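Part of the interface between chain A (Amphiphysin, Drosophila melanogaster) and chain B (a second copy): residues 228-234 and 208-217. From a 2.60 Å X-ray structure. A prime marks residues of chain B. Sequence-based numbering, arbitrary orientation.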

# COMPACT_ATOMS: atom_id res chain seq x y z
N GLU A 228 0.71 9.32 19.57
CA GLU A 228 1.13 10.70 19.80
C GLU A 228 0.19 11.65 19.05
O GLU A 228 -0.23 12.66 19.59
CB GLU A 228 2.60 10.90 19.36
CG GLU A 228 3.43 11.81 20.27
CD GLU A 228 3.34 11.42 21.75
OE1 GLU A 228 2.29 11.72 22.38
OE2 GLU A 228 4.31 10.83 22.28
N LEU A 229 -0.16 11.30 17.81
CA LEU A 229 -1.02 12.12 16.96
C LEU A 229 -2.44 12.16 17.53
O LEU A 229 -3.10 13.21 17.56
CB LEU A 229 -1.04 11.54 15.54
CG LEU A 229 0.16 11.83 14.64
CD1 LEU A 229 0.05 11.03 13.37
CD2 LEU A 229 0.26 13.30 14.32
N GLU A 230 -2.90 11.01 17.98
CA GLU A 230 -4.16 10.93 18.69
C GLU A 230 -4.19 11.90 19.86
O GLU A 230 -5.18 12.61 20.03
CB GLU A 230 -4.37 9.52 19.22
CG GLU A 230 -5.70 8.91 18.83
CD GLU A 230 -5.81 7.46 19.24
OE1 GLU A 230 -4.77 6.76 19.43
OE2 GLU A 230 -6.97 7.02 19.36
N ALA A 231 -3.12 11.95 20.65
CA ALA A 231 -3.07 12.74 21.89
C ALA A 231 -3.12 14.20 21.56
O ALA A 231 -3.98 14.92 22.04
CB ALA A 231 -1.83 12.43 22.70
N ILE A 232 -2.21 14.65 20.72
CA ILE A 232 -2.25 16.02 20.18
C ILE A 232 -3.65 16.48 19.79
O ILE A 232 -4.06 17.58 20.12
CB ILE A 232 -1.30 16.10 18.96
CG1 ILE A 232 0.17 16.02 19.44
CG2 ILE A 232 -1.58 17.36 18.15
CD1 ILE A 232 1.16 15.64 18.36
N VAL A 233 -4.38 15.63 19.08
CA VAL A 233 -5.69 16.01 18.53
C VAL A 233 -6.75 16.04 19.64
O VAL A 233 -7.74 16.75 19.51
CB VAL A 233 -6.10 15.10 17.35
CG1 VAL A 233 -7.53 15.35 16.92
CG2 VAL A 233 -5.19 15.32 16.15
N ASP A 234 -6.55 15.26 20.71
CA ASP A 234 -7.40 15.32 21.92
C ASP A 234 -7.30 16.67 22.61
O ASP A 234 -8.29 17.21 23.04
CB ASP A 234 -6.99 14.24 22.95
CG ASP A 234 -8.10 13.22 23.22
OD1 ASP A 234 -9.05 13.53 24.01
OD2 ASP A 234 -8.08 12.08 22.69
N LEU B 208 -9.81 13.45 12.12
CA LEU B 208 -8.46 12.98 12.48
C LEU B 208 -8.43 12.08 13.73
O LEU B 208 -7.60 11.20 13.80
CB LEU B 208 -7.51 14.18 12.63
CG LEU B 208 -7.33 15.06 11.39
CD1 LEU B 208 -6.33 16.15 11.65
CD2 LEU B 208 -6.85 14.24 10.21
N GLN B 209 -9.33 12.26 14.69
CA GLN B 209 -9.35 11.39 15.89
C GLN B 209 -9.69 9.99 15.45
O GLN B 209 -9.04 9.04 15.86
CB GLN B 209 -10.39 11.86 16.92
CG GLN B 209 -10.37 11.16 18.32
CD GLN B 209 -10.61 9.60 18.34
OE1 GLN B 209 -11.76 9.11 18.22
NE2 GLN B 209 -9.52 8.84 18.51
N THR B 210 -10.72 9.87 14.63
CA THR B 210 -11.10 8.58 14.03
C THR B 210 -9.96 8.00 13.20
O THR B 210 -9.63 6.82 13.34
CB THR B 210 -12.33 8.74 13.10
OG1 THR B 210 -13.36 9.49 13.75
CG2 THR B 210 -12.98 7.41 12.82
N LEU B 211 -9.37 8.82 12.33
CA LEU B 211 -8.30 8.37 11.43
C LEU B 211 -7.11 7.90 12.24
O LEU B 211 -6.59 6.83 12.00
CB LEU B 211 -7.85 9.46 10.46
CG LEU B 211 -6.59 9.16 9.64
CD1 LEU B 211 -6.78 7.92 8.79
CD2 LEU B 211 -6.18 10.33 8.78
N PHE B 212 -6.68 8.69 13.21
CA PHE B 212 -5.43 8.40 13.91
C PHE B 212 -5.54 7.20 14.83
O PHE B 212 -4.57 6.49 15.01
CB PHE B 212 -4.94 9.63 14.65
CG PHE B 212 -4.42 10.71 13.74
CD1 PHE B 212 -4.32 12.02 14.18
CD2 PHE B 212 -4.03 10.41 12.42
CE1 PHE B 212 -3.83 13.02 13.34
CE2 PHE B 212 -3.55 11.40 11.58
CZ PHE B 212 -3.44 12.72 12.05
N ALA B 213 -6.72 6.99 15.38
CA ALA B 213 -7.05 5.85 16.22
C ALA B 213 -7.14 4.56 15.41
O ALA B 213 -6.83 3.47 15.90
CB ALA B 213 -8.38 6.11 16.91
N THR B 214 -7.63 4.68 14.18
CA THR B 214 -7.80 3.55 13.29
C THR B 214 -6.43 3.05 12.93
O THR B 214 -6.16 1.84 12.98
CB THR B 214 -8.57 3.99 12.03
OG1 THR B 214 -9.86 4.45 12.42
CG2 THR B 214 -8.83 2.85 11.08
N GLU B 215 -5.56 4.02 12.60
CA GLU B 215 -4.17 3.76 12.29
C GLU B 215 -3.48 3.14 13.50
O GLU B 215 -2.83 2.12 13.38
CB GLU B 215 -3.47 5.05 11.88
CG GLU B 215 -3.99 5.70 10.61
CD GLU B 215 -3.30 5.22 9.34
OE1 GLU B 215 -2.72 4.14 9.31
OE2 GLU B 215 -3.36 5.97 8.35
N GLN B 216 -3.64 3.75 14.66
CA GLN B 216 -2.98 3.29 15.87
C GLN B 216 -3.30 1.83 16.15
O GLN B 216 -2.41 1.02 16.36
CB GLN B 216 -3.37 4.17 17.08
CG GLN B 216 -3.58 3.46 18.44
CD GLN B 216 -2.31 2.88 19.02
OE1 GLN B 216 -1.27 3.53 19.04
NE2 GLN B 216 -2.40 1.64 19.49
N VAL B 217 -4.59 1.51 16.14
CA VAL B 217 -5.03 0.17 16.50
C VAL B 217 -4.47 -0.84 15.50
O VAL B 217 -3.89 -1.83 15.91
CB VAL B 217 -6.58 0.12 16.61
CG1 VAL B 217 -7.12 -1.27 16.32
CG2 VAL B 217 -7.02 0.59 17.99

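Two helices from two copies of amphiphysin pass each other nearly antiparallel, their N-to-C directions 158° apart and their axes approaching to 8.8 Å. The backbones come nearest at Glu230 and Phe212′, whose CA atoms lie 5.6 Å apart, and the contact is organised around these two residues. No hydrogen bond crosses between the stretches; the contacts here are made by packing, apolar round the ring and with a carboxylate at Glu230.

Phe212′ is the aromatic centre. Its CA-to-CB bond points toward the other helix, and with chi1 at -71° (m) and chi2 at 160° the ring lies beside the opposing backbone, where two residues one helical turn apart meet different parts of it. Leu229 covers one face: its CB stands 3.9 Å from the ring centroid, 25° off the ring normal, a CH-pi contact in which the closest atoms are Leu229 CB and Phe212′ CD1 at 3.6 Å. Val233 comes to the ring's edge, near its plane, with CG2 3.9 Å from Phe212′ CE1. The i, i+4 spacing thus gives a single ring two aliphatic neighbours, one over a face and one at the edge.

The rotamers of these neighbours are ordinary helical ones. Leu229 is m,t, and since the ring is met by CB, the first side-chain atom, the contact is largely set by the backbone position. Val233 is t, at 171°. Val233 CG2 is near the ring and 4.4 Å from Leu208′ CB, while Val233 CG1 is 4.2 Å from Gln209′ N; both methyls therefore face the partner helix. Leu208′, also m,t, adds a looser apolar contact one turn before the phenylalanine.

Glu230 follows a different rule. Its CA-to-CB bond points sideways, yet its end comes nearer the partner, and it has the largest area covered by the opposite stretch, 97 Å². The side chain is a knob among Gln209′, Phe212′, Ala213′ and Gln216′. Its chi1 is -127°, between wells, and chi2 is extended at 173°. Glu230 OE2 stands 3.0 Å from Ala213′ CB, a very close approach for a carboxylate oxygen and a methyl carbon, so the end is pressed against the small side chain. Glu230 OE1 lies 3.6 Å from Gln216′ CG, and the aliphatic start of the glutamate packs too, with Glu230 CG 4.3 Å from Phe212′ CB.

Gln209′ shows how a close polar pair can fall short of a bond. Its t,m side chain starts sideways and brings its end nearer the other helix, with NE2 3.2 Å from Glu230 OE2, but the angle is poor and the pair is not hydrogen-bonded.

Away from the contact, Thr214′ is m, at -62°, and its OG1 donates to the backbone O of Thr210′ at 2.6 Å, satisfying the hydroxyl within its own helix. The pattern is economical: apolar side chains gather round one ring, and a long acidic one lies across a small alanine.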